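Local coordinates for dicer Related Helicase (PDB 6M6Q), which probably hydrolyses ATP and binds double- and single-stranded RNA as a RIG-I-like helicase, of which this chain is the N-terminal domain, at residues K170-E174 against E175-N179; F123-T126 against V127-E131; D156-D159 against G160-T163; L16-P19 against F20-Y24; K283-H286 against E287-Y290. All coordinates share one frame; numbering follows the deposited sequence.

Contact 1. Residues K170-E174 against E175-N179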
# COMPACT_ATOMS: atom_id res chain seq x y z
N LYS B 170 12.19 -13.96 6.07
CA LYS B 170 11.86 -12.79 6.93
C LYS B 170 11.17 -11.68 6.12
O LYS B 170 10.47 -10.88 6.75
CB LYS B 170 13.11 -12.26 7.64
CG LYS B 170 13.91 -13.31 8.40
CD LYS B 170 13.87 -13.15 9.89
CE LYS B 170 13.72 -14.47 10.62
NZ LYS B 170 12.98 -14.28 11.90
N PHE B 171 11.36 -11.62 4.80
CA PHE B 171 10.91 -10.48 3.96
C PHE B 171 9.65 -10.83 3.16
O PHE B 171 9.09 -9.93 2.52
CB PHE B 171 12.02 -10.02 3.02
CG PHE B 171 13.12 -9.22 3.67
CD1 PHE B 171 12.84 -8.06 4.37
CD2 PHE B 171 14.44 -9.57 3.48
CE1 PHE B 171 13.86 -7.29 4.91
CE2 PHE B 171 15.46 -8.80 4.03
CZ PHE B 171 15.16 -7.66 4.74
N TYR B 172 9.19 -12.08 3.20
CA TYR B 172 7.90 -12.49 2.60
C TYR B 172 7.04 -13.20 3.64
O TYR B 172 7.57 -13.92 4.50
CB TYR B 172 8.12 -13.34 1.35
CG TYR B 172 9.01 -12.73 0.29
CD1 TYR B 172 10.38 -12.66 0.46
CD2 TYR B 172 8.50 -12.38 -0.96
CE1 TYR B 172 11.21 -12.17 -0.54
CE2 TYR B 172 9.32 -11.91 -1.97
CZ TYR B 172 10.69 -11.82 -1.76
OH TYR B 172 11.54 -11.36 -2.74
N ASP B 173 5.74 -12.94 3.59
CA ASP B 173 4.69 -13.76 4.25
C ASP B 173 4.39 -14.95 3.35
O ASP B 173 4.07 -14.71 2.15
CB ASP B 173 3.44 -12.93 4.54
CG ASP B 173 2.33 -13.75 5.17
OD1 ASP B 173 1.39 -14.11 4.44
OD2 ASP B 173 2.43 -14.04 6.37
N GLU B 174 4.53 -16.17 3.88
CA GLU B 174 4.34 -17.46 3.15
C GLU B 174 3.00 -17.46 2.39
O GLU B 174 3.02 -17.81 1.17
CB GLU B 174 4.48 -18.64 4.14
CG GLU B 174 4.03 -20.00 3.60
CD GLU B 174 4.86 -20.62 2.47
OE1 GLU B 174 5.98 -20.13 2.20
OE2 GLU B 174 4.38 -21.59 1.87
N GLU B 175 1.89 -17.05 3.03
CA GLU B 175 0.52 -17.14 2.45
C GLU B 175 0.38 -16.12 1.31
O GLU B 175 -0.20 -16.48 0.26
CB GLU B 175 -0.53 -16.94 3.56
CG GLU B 175 -1.98 -17.02 3.07
CD GLU B 175 -2.44 -18.31 2.39
OE1 GLU B 175 -1.76 -19.35 2.55
OE2 GLU B 175 -3.49 -18.27 1.70
N GLU B 176 0.85 -14.90 1.52
CA GLU B 176 0.70 -13.77 0.57
C GLU B 176 1.47 -14.08 -0.73
O GLU B 176 0.93 -13.79 -1.83
CB GLU B 176 1.20 -12.49 1.23
CG GLU B 176 0.62 -11.23 0.64
CD GLU B 176 0.71 -10.06 1.60
OE1 GLU B 176 1.83 -9.84 2.13
OE2 GLU B 176 -0.33 -9.41 1.85
N VAL B 177 2.67 -14.64 -0.61
CA VAL B 177 3.57 -14.88 -1.78
C VAL B 177 3.07 -16.12 -2.53
O VAL B 177 3.28 -16.17 -3.77
CB VAL B 177 5.05 -14.98 -1.36
CG1 VAL B 177 5.36 -16.26 -0.62
CG2 VAL B 177 5.97 -14.85 -2.56
N THR B 178 2.40 -17.05 -1.85
CA THR B 178 1.86 -18.28 -2.46
C THR B 178 0.62 -17.93 -3.29
O THR B 178 0.55 -18.37 -4.46
CB THR B 178 1.59 -19.36 -1.41
OG1 THR B 178 2.85 -19.62 -0.77
CG2 THR B 178 1.01 -20.63 -1.99
N ASN B 179 -0.27 -17.10 -2.74
CA ASN B 179 -1.56 -16.73 -3.38
C ASN B 179 -1.30 -15.93 -4.67
O ASN B 179 -1.71 -16.40 -5.73
CB ASN B 179 -2.47 -15.99 -2.41
CG ASN B 179 -3.07 -16.91 -1.37
OD1 ASN B 179 -3.05 -18.13 -1.53
ND2 ASN B 179 -3.62 -16.33 -0.32
O HOH W 1 4.45 -11.14 1.63

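Contact 2. Residues F123-T126 against V127-E131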
# COMPACT_ATOMS: atom_id res chain seq x y z
N PHE B 123 2.16 4.60 -13.38
CA PHE B 123 2.75 3.71 -14.40
C PHE B 123 3.27 2.44 -13.72
O PHE B 123 2.81 1.33 -14.06
CB PHE B 123 3.84 4.42 -15.18
CG PHE B 123 4.74 3.53 -15.99
CD1 PHE B 123 4.28 2.92 -17.14
CD2 PHE B 123 6.06 3.37 -15.65
CE1 PHE B 123 5.14 2.19 -17.94
CE2 PHE B 123 6.92 2.64 -16.45
CZ PHE B 123 6.45 2.03 -17.59
N LEU B 124 4.18 2.61 -12.75
CA LEU B 124 4.93 1.51 -12.09
C LEU B 124 3.95 0.56 -11.39
O LEU B 124 4.14 -0.65 -11.54
CB LEU B 124 5.94 2.11 -11.10
CG LEU B 124 7.13 2.83 -11.73
CD1 LEU B 124 8.20 3.16 -10.69
CD2 LEU B 124 7.75 2.00 -12.85
N ASN B 125 2.93 1.07 -10.70
CA ASN B 125 1.98 0.23 -9.92
C ASN B 125 1.04 -0.55 -10.86
O ASN B 125 0.42 -1.49 -10.38
CB ASN B 125 1.14 1.04 -8.94
CG ASN B 125 1.96 1.64 -7.82
OD1 ASN B 125 3.05 1.16 -7.50
ND2 ASN B 125 1.43 2.68 -7.21
N THR B 126 0.90 -0.12 -12.11
CA THR B 126 0.06 -0.79 -13.14
C THR B 126 0.86 -1.94 -13.79
O THR B 126 0.31 -3.05 -13.87
CB THR B 126 -0.46 0.21 -14.18
OG1 THR B 126 -1.19 1.24 -13.52
CG2 THR B 126 -1.37 -0.42 -15.20
N VAL B 127 2.10 -1.68 -14.20
CA VAL B 127 2.91 -2.59 -15.06
C VAL B 127 3.67 -3.63 -14.21
O VAL B 127 3.88 -4.69 -14.70
CB VAL B 127 3.89 -1.83 -15.97
CG1 VAL B 127 3.18 -0.85 -16.86
CG2 VAL B 127 4.97 -1.13 -15.19
N LEU B 128 4.13 -3.28 -13.02
CA LEU B 128 5.07 -4.13 -12.24
C LEU B 128 4.31 -5.03 -11.26
O LEU B 128 4.95 -5.70 -10.47
CB LEU B 128 6.08 -3.24 -11.50
CG LEU B 128 7.11 -2.50 -12.37
CD1 LEU B 128 8.22 -1.95 -11.51
CD2 LEU B 128 7.70 -3.40 -13.44
N PHE B 129 2.98 -5.04 -11.27
CA PHE B 129 2.18 -5.89 -10.35
C PHE B 129 1.26 -6.79 -11.17
O PHE B 129 0.31 -7.37 -10.60
CB PHE B 129 1.44 -5.02 -9.34
CG PHE B 129 2.31 -4.41 -8.26
CD1 PHE B 129 3.04 -3.24 -8.48
CD2 PHE B 129 2.40 -5.01 -7.01
CE1 PHE B 129 3.84 -2.71 -7.48
CE2 PHE B 129 3.18 -4.44 -6.00
CZ PHE B 129 3.88 -3.29 -6.24
N ASP B 130 1.57 -6.92 -12.46
CA ASP B 130 0.83 -7.69 -13.48
C ASP B 130 1.83 -8.61 -14.18
O ASP B 130 2.95 -8.11 -14.51
CB ASP B 130 0.19 -6.75 -14.50
CG ASP B 130 -0.72 -7.43 -15.50
OD1 ASP B 130 -0.24 -7.76 -16.60
OD2 ASP B 130 -1.93 -7.56 -15.20
N GLU B 131 1.49 -9.89 -14.37
CA GLU B 131 2.40 -10.90 -14.96
C GLU B 131 2.84 -10.41 -16.35
O GLU B 131 4.05 -10.37 -16.60
CB GLU B 131 1.73 -12.28 -15.03
CG GLU B 131 2.41 -13.23 -16.02
CD GLU B 131 2.35 -14.71 -15.68
OE1 GLU B 131 1.53 -15.09 -14.81
OE2 GLU B 131 3.13 -15.48 -16.30

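Contact 3. Residues D156-D159 against G160-T163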
# COMPACT_ATOMS: atom_id res chain seq x y z
N ASP B 156 24.61 -16.89 -11.17
CA ASP B 156 25.90 -17.46 -10.69
C ASP B 156 25.93 -17.45 -9.15
O ASP B 156 27.04 -17.51 -8.59
CB ASP B 156 27.12 -16.72 -11.28
CG ASP B 156 27.19 -16.70 -12.80
OD1 ASP B 156 26.62 -17.63 -13.43
OD2 ASP B 156 27.80 -15.75 -13.34
N LEU B 157 24.77 -17.47 -8.49
CA LEU B 157 24.68 -17.53 -7.01
C LEU B 157 24.86 -18.99 -6.58
O LEU B 157 24.30 -19.90 -7.21
CB LEU B 157 23.33 -16.96 -6.56
CG LEU B 157 23.11 -16.87 -5.04
CD1 LEU B 157 23.66 -15.56 -4.47
CD2 LEU B 157 21.63 -17.00 -4.69
N PRO B 158 25.66 -19.27 -5.52
CA PRO B 158 25.83 -20.65 -5.05
C PRO B 158 24.50 -21.30 -4.63
O PRO B 158 23.57 -20.59 -4.31
CB PRO B 158 26.79 -20.50 -3.86
CG PRO B 158 27.53 -19.21 -4.15
CD PRO B 158 26.48 -18.31 -4.76
N ASP B 159 24.48 -22.63 -4.62
CA ASP B 159 23.27 -23.49 -4.47
C ASP B 159 22.75 -23.41 -3.03
O ASP B 159 21.52 -23.40 -2.84
CB ASP B 159 23.60 -24.94 -4.85
CG ASP B 159 24.32 -25.07 -6.18
OD1 ASP B 159 25.58 -25.13 -6.18
OD2 ASP B 159 23.64 -25.08 -7.21
N GLY B 160 23.65 -23.40 -2.04
CA GLY B 160 23.29 -23.55 -0.63
C GLY B 160 23.40 -22.23 0.11
O GLY B 160 23.68 -22.27 1.33
N TRP B 161 23.20 -21.11 -0.58
CA TRP B 161 23.39 -19.74 -0.03
C TRP B 161 22.39 -19.50 1.11
O TRP B 161 21.21 -19.43 0.84
CB TRP B 161 23.24 -18.69 -1.13
CG TRP B 161 23.95 -17.41 -0.81
CD1 TRP B 161 23.40 -16.24 -0.37
CD2 TRP B 161 25.36 -17.18 -0.87
NE1 TRP B 161 24.37 -15.30 -0.18
CE2 TRP B 161 25.58 -15.85 -0.48
CE3 TRP B 161 26.45 -17.98 -1.23
CZ2 TRP B 161 26.86 -15.30 -0.44
CZ3 TRP B 161 27.71 -17.43 -1.20
CH2 TRP B 161 27.91 -16.11 -0.80
N LEU B 162 22.88 -19.37 2.34
CA LEU B 162 22.04 -19.32 3.56
C LEU B 162 21.41 -17.93 3.71
O LEU B 162 20.37 -17.81 4.39
CB LEU B 162 22.94 -19.67 4.75
CG LEU B 162 22.35 -19.46 6.14
CD1 LEU B 162 21.19 -20.41 6.40
CD2 LEU B 162 23.41 -19.63 7.19
N THR B 163 22.04 -16.92 3.13
CA THR B 163 21.55 -15.52 3.14
C THR B 163 20.25 -15.45 2.35
O THR B 163 19.38 -14.68 2.73
CB THR B 163 22.60 -14.58 2.56
OG1 THR B 163 23.52 -14.27 3.60
CG2 THR B 163 22.00 -13.32 1.99

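Contact 4. Residues L16-P19 against F20-Y24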
# COMPACT_ATOMS: atom_id res chain seq x y z
N LEU B 16 20.66 -18.84 -13.25
CA LEU B 16 19.77 -17.98 -12.39
C LEU B 16 19.20 -18.84 -11.25
O LEU B 16 18.50 -19.81 -11.55
CB LEU B 16 18.61 -17.39 -13.22
CG LEU B 16 18.95 -16.81 -14.59
CD1 LEU B 16 17.69 -16.29 -15.27
CD2 LEU B 16 19.98 -15.70 -14.49
N ARG B 17 19.42 -18.44 -10.00
CA ARG B 17 18.83 -19.10 -8.80
C ARG B 17 17.44 -18.52 -8.51
O ARG B 17 16.72 -19.12 -7.67
CB ARG B 17 19.76 -18.93 -7.59
CG ARG B 17 21.02 -19.77 -7.67
CD ARG B 17 20.78 -21.21 -7.22
NE ARG B 17 21.79 -22.14 -7.73
CZ ARG B 17 21.81 -22.68 -8.96
NH1 ARG B 17 20.87 -22.37 -9.84
NH2 ARG B 17 22.78 -23.51 -9.31
N LEU B 18 17.09 -17.39 -9.15
CA LEU B 18 15.77 -16.71 -9.02
C LEU B 18 15.24 -16.37 -10.41
O LEU B 18 15.28 -15.22 -10.83
CB LEU B 18 15.91 -15.45 -8.15
CG LEU B 18 14.60 -14.84 -7.66
CD1 LEU B 18 14.18 -15.42 -6.32
CD2 LEU B 18 14.72 -13.33 -7.56
N PRO B 19 14.68 -17.35 -11.13
CA PRO B 19 14.04 -17.08 -12.41
C PRO B 19 12.71 -16.31 -12.24
O PRO B 19 12.22 -16.20 -11.11
CB PRO B 19 13.80 -18.48 -13.00
CG PRO B 19 13.64 -19.38 -11.77
CD PRO B 19 14.52 -18.75 -10.70
N PHE B 20 12.15 -15.83 -13.36
CA PHE B 20 10.87 -15.08 -13.42
C PHE B 20 9.79 -15.85 -12.63
O PHE B 20 9.00 -15.21 -11.90
CB PHE B 20 10.46 -14.85 -14.87
CG PHE B 20 9.27 -13.93 -15.02
CD1 PHE B 20 7.97 -14.41 -14.85
CD2 PHE B 20 9.44 -12.60 -15.36
CE1 PHE B 20 6.88 -13.56 -14.99
CE2 PHE B 20 8.34 -11.76 -15.50
CZ PHE B 20 7.07 -12.24 -15.31
N GLU B 21 9.76 -17.18 -12.79
CA GLU B 21 8.66 -18.06 -12.33
C GLU B 21 8.77 -18.30 -10.81
O GLU B 21 7.83 -18.88 -10.25
CB GLU B 21 8.67 -19.38 -13.10
CG GLU B 21 8.50 -19.22 -14.62
CD GLU B 21 9.77 -18.92 -15.40
OE1 GLU B 21 9.67 -18.59 -16.59
OE2 GLU B 21 10.87 -19.01 -14.81
N SER B 22 9.85 -17.84 -10.17
CA SER B 22 10.03 -17.95 -8.70
C SER B 22 9.02 -17.06 -7.98
O SER B 22 8.85 -15.90 -8.35
CB SER B 22 11.44 -17.63 -8.28
OG SER B 22 11.53 -17.59 -6.85
N PRO B 23 8.31 -17.56 -6.95
CA PRO B 23 7.37 -16.75 -6.20
C PRO B 23 7.98 -15.44 -5.68
O PRO B 23 7.25 -14.47 -5.53
CB PRO B 23 6.96 -17.62 -4.99
CG PRO B 23 7.34 -19.03 -5.38
CD PRO B 23 8.45 -18.91 -6.40
N TYR B 24 9.28 -15.46 -5.36
CA TYR B 24 10.01 -14.39 -4.64
C TYR B 24 10.62 -13.38 -5.64
O TYR B 24 11.18 -12.36 -5.18
CB TYR B 24 11.07 -15.01 -3.74
CG TYR B 24 10.54 -16.04 -2.77
CD1 TYR B 24 10.02 -15.66 -1.54
CD2 TYR B 24 10.59 -17.40 -3.04
CE1 TYR B 24 9.56 -16.59 -0.62
CE2 TYR B 24 10.14 -18.35 -2.13
CZ TYR B 24 9.61 -17.94 -0.92
OH TYR B 24 9.15 -18.84 -0.01

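Contact 5. Residues K283-H286 against E287-Y290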
# COMPACT_ATOMS: atom_id res chain seq x y z
N LYS B 283 28.01 -21.27 14.80
CA LYS B 283 27.97 -20.45 16.04
C LYS B 283 26.58 -19.81 16.22
O LYS B 283 26.40 -19.05 17.21
CB LYS B 283 29.05 -19.36 15.99
CG LYS B 283 30.49 -19.86 15.93
CD LYS B 283 31.36 -19.34 17.07
CE LYS B 283 31.42 -17.83 17.15
NZ LYS B 283 31.48 -17.35 18.55
N ASN B 284 25.64 -20.09 15.30
CA ASN B 284 24.25 -19.56 15.29
C ASN B 284 24.28 -18.02 15.15
O ASN B 284 23.45 -17.35 15.81
CB ASN B 284 23.45 -20.02 16.52
CG ASN B 284 22.08 -20.56 16.16
OD1 ASN B 284 21.91 -21.76 15.95
ND2 ASN B 284 21.11 -19.68 16.07
N GLU B 285 25.14 -17.49 14.26
CA GLU B 285 25.27 -16.02 13.99
C GLU B 285 24.84 -15.71 12.55
O GLU B 285 25.08 -14.58 12.11
CB GLU B 285 26.71 -15.54 14.20
CG GLU B 285 27.39 -15.99 15.48
CD GLU B 285 28.91 -15.82 15.45
OE1 GLU B 285 29.46 -15.07 16.30
OE2 GLU B 285 29.55 -16.41 14.53
N HIS B 286 24.24 -16.67 11.84
CA HIS B 286 23.92 -16.60 10.38
C HIS B 286 22.83 -15.55 10.09
O HIS B 286 22.70 -15.15 8.91
CB HIS B 286 23.52 -17.99 9.86
CG HIS B 286 22.45 -18.64 10.67
ND1 HIS B 286 22.67 -19.12 11.95
CD2 HIS B 286 21.14 -18.86 10.40
CE1 HIS B 286 21.55 -19.61 12.43
NE2 HIS B 286 20.60 -19.47 11.50
N GLU B 287 22.06 -15.14 11.10
CA GLU B 287 20.98 -14.12 10.96
C GLU B 287 21.39 -12.82 11.68
O GLU B 287 20.51 -11.98 11.89
CB GLU B 287 19.66 -14.66 11.51
CG GLU B 287 19.16 -15.91 10.82
CD GLU B 287 17.85 -16.46 11.35
OE1 GLU B 287 17.67 -16.47 12.59
OE2 GLU B 287 17.00 -16.88 10.53
N GLU B 288 22.69 -12.63 11.95
CA GLU B 288 23.26 -11.43 12.62
C GLU B 288 22.96 -10.19 11.78
O GLU B 288 22.70 -9.12 12.39
CB GLU B 288 24.78 -11.57 12.79
CG GLU B 288 25.31 -11.02 14.10
CD GLU B 288 26.63 -11.62 14.55
OE1 GLU B 288 27.67 -11.34 13.91
OE2 GLU B 288 26.61 -12.38 15.54
N TRP B 289 23.01 -10.32 10.45
CA TRP B 289 22.76 -9.21 9.50
C TRP B 289 21.31 -8.73 9.62
O TRP B 289 21.09 -7.49 9.60
CB TRP B 289 23.13 -9.59 8.06
CG TRP B 289 22.28 -10.63 7.41
CD1 TRP B 289 22.61 -11.94 7.21
CD2 TRP B 289 21.03 -10.43 6.71
NE1 TRP B 289 21.65 -12.58 6.48
CE2 TRP B 289 20.66 -11.68 6.17
CE3 TRP B 289 20.19 -9.33 6.51
CZ2 TRP B 289 19.48 -11.86 5.45
CZ3 TRP B 289 19.02 -9.51 5.80
CH2 TRP B 289 18.67 -10.76 5.29
N TYR B 290 20.37 -9.67 9.76
CA TYR B 290 18.91 -9.39 9.85
C TYR B 290 18.62 -8.65 11.16
O TYR B 290 17.95 -7.61 11.11
CB TYR B 290 18.08 -10.67 9.70
CG TYR B 290 16.62 -10.48 10.01
CD1 TYR B 290 16.07 -10.92 11.20
CD2 TYR B 290 15.82 -9.72 9.18
CE1 TYR B 290 14.74 -10.69 11.52
CE2 TYR B 290 14.49 -9.48 9.47
CZ TYR B 290 13.94 -9.97 10.65
OH TYR B 290 12.63 -9.73 10.95
O HOH W 2 21.28 -15.63 14.42

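Contact 1. Residues K170-E174 against E175-N179
D173 OD1 accepts from E176 N across 3.1 Å, the donor meeting the carboxylate on its anti side. A second amide, E175 N, leans on the same oxygen at 3.3 Å, but its N-H points poorly and the bond is weak. The carboxylate gets there because CG lies anti to the backbone N of D173 (chi1 178°), which carries OD1 forward over the first turn. D173 O meanwhile takes V177 N, the donor lying nearly in line with the C=O. The next carbonyl is gripped twice: T178 OG1 donates to E174 O at 2.7 Å and T178 N at 3.2 Å, and the two reach it from opposite faces of its plane. On the buried flank, Y172 CD2 rests obliquely against V177 CG2 at 3.9 Å. One turn along, N179 ND2 donates to E175 OE2 from above the carboxylate plane, at 2.8 Å.

Farther out, a water accepts from D173 N and donates to E176 OE1, while E176 OE2 pairs with R189 in a salt bridge. The Y172 ring also meets Y24 edge-to-face. The negative D173 carboxylate at the amide end of a helix is probably stabilised by the helix dipole. D173 is thus the N-cap of helix 174-179, Y172 and V177 form a hydrophobic staple around it, and water stands in for the direct E176 bond of a capping box.

Contact 2. Residues F123-T126 against V127-E131
F123 O receives V127 N at 3.1 Å, and L124 O receives L128 N at 3.0 Å, two i to i+4 bonds that finish the long helix 94-127. F123 O is shared, since T126 N also donates to it.

The side chains follow the same spacing. V127 CG2 sits over the face of the F123 ring, 4.3 Å from its centroid and 11° off the normal, a CH-pi contact. The other methyl, V127 CG1, touches ring atom F123 CE1 at 3.8 Å. The valine's chi1 of -58° explains this, as it places CG2 between the backbone N and the carbonyl carbon, above the ring. L124 and L128 run side by side in the same direction, CD2 of the first 4.2 Å from CD1 of the second. N125 and F129 are likewise aligned, N125 OD1 3.9 Å from F129 CE1 and the amide and ring planes 77° apart; the backbone carbonyl N125 O lies 3.7 Å from F129 CD1.

Outside the pair, the F129 ring stacks on Y184 and receives R30 in a cation-pi contact, while R30 also bonds to L128 O. L124 and L128 both pack on F36 of helix 33-42.

Between F123-T126 and V127-E131, then, the hydrogen bonds are all backbone and the side chains meet mostly by dispersion and ring contacts; T126 OG1 turns back to C122 O, and D130 serves as N-cap of helix 131-144.

Contact 3. Residues D156-D159 against G160-T163
L157 and P158 both pack on the indole of W161, and these apolar contacts carry the link. L157 CD1 lies over one face of the five-membered ring, 4.1 Å from its centroid and 9° off the normal, which makes a CH-pi contact. With CG anti to the leucine's backbone N (chi1 -176°), the branch swings toward the indole, and the two side chains cross at about a right angle. P158 runs alongside W161 instead, its CG 3.3 Å from W161 CE3 on the six-membered ring. P158 CD stays close as well, 3.5 Å from the same W161 CE3. With an alanine in place of W161, L157 CD1 and the proline ring would probably lose the surface they rest on, and I273 O its weak donor, W161 NE1.

The backbone forms a type I beta turn from P158 to W161, with D159 and G160 at its corners, and no hydrogen bond crosses between D156-D159 and G160-T163.

The polar groups look elsewhere. D159 OD2 makes a salt bridge with R17, and W161 NE1 bonds weakly to I273 O, while T163 OG1 makes a hydrogen bond with F275 O. This surface turn leads into helix 162-171, and its chemistry is consistent with packing on the indole helping to hold the turn, while the polar atoms tie it to other loops.

Contact 4. Residues L16-P19 against F20-Y24
A type I beta turn from P19 to S22, with F20 and E21 at its corners, carries the N-terminal loop toward helix 25-29. Its closing bond runs from S22 N to P19 O, 3.0 Å long with an N-H...O angle of 159°. The donor stands above the carbonyl plane, 55° out of it, and so is not on a lone pair. S22 then serves the next step: its OG accepts from Y24 N at 3.4 Å, a weak capping bond just ahead of the helix. The hydroxyl is turned there by a chi1 of 173°, which sets OG opposite the serine's own backbone N.

L18 packs on the serine hydroxyl from the other segment. Its CD1 touches S22 OG at 3.5 Å and Y24 CB at 4.1 Å, so one methyl meets both the last residue of the turn and Y24, two residues on. On the corner, E21 folds back across the proline, OE2 coming within 3.5 Å of P19 CB, and the two side chains cross at about a right angle.

Beyond the turn, L18 O accepts from H153, and the L18 side chain also packs on F25 and Y28 of helix 25-29. The F20 ring lies in a cation-pi contact with R135 of helix 131-144.

One backbone bond, straight at the donor but off the carbonyl plane, thus closes the turn, and the weak serine cap and the methyl contact probably help direct the chain into helix 25-29.

Contact 5. Residues K283-H286 against E287-Y290
E285 and E288 meet first through the backbone, E288 N donating to E285 O at 3.1 Å to close a type I beta turn with H286 and E287 at its corners. The donor stands 60° out of the carbonyl plane. A water accepts weakly from E287 N and donates to N284 O.

The charges come second. E285 and E288 lie side by side and point the same way, E288 OE2 coming within 3.4 Å of E285 CB. OE1 of E285 is 4.0 Å from OE2 of E288, a like-charge approach that probably costs some energy. K283 NZ, 3.8 Å from E285 OE1 in a long salt bridge, may ease it in part, and K280 and R208 also lie against E285 and E288 respectively.

Van der Waals contact completes the account. A chi1 of 52° sets the imidazole between backbone N and carbonyl carbon, alongside E287, and H286 CD2 touches E287 CG at 3.6 Å. Ring and carboxylate planes are 27° apart. A glycine here would probably strip E287 CG of its imidazole neighbour and L162 of its packing partner. H286 O, in turn, lies 3.6 Å from W289 CD1.

E287 is the N-cap of helix 288-295, and the turn sits against helix 162-171: H286 packs on L162, while E287 and W289 pack on T166.

Overall arrangement
From the N terminus, contact 4 comes first, then contacts 2, 3, 1 and 5, strictly in series, so none nests within or crosses another. Each closes a local turn or a helix end. Contact 4 joins the loop before helix 25-29 to the loop before helix 162-171 (contact 3) and to the start of helix 174-179 (contact 1), where Y172 OH probably bonds to Y24 O; its F20 touches E131 of contact 2, which links helix 94-127 to helix 131-144. Contacts 3 and 1 occupy opposite ends of helix 162-171. Contact 5 packs on both, bringing helix 288-295 against that helix. Contacts 2 and 5 are farthest apart, about 35 Å between centres.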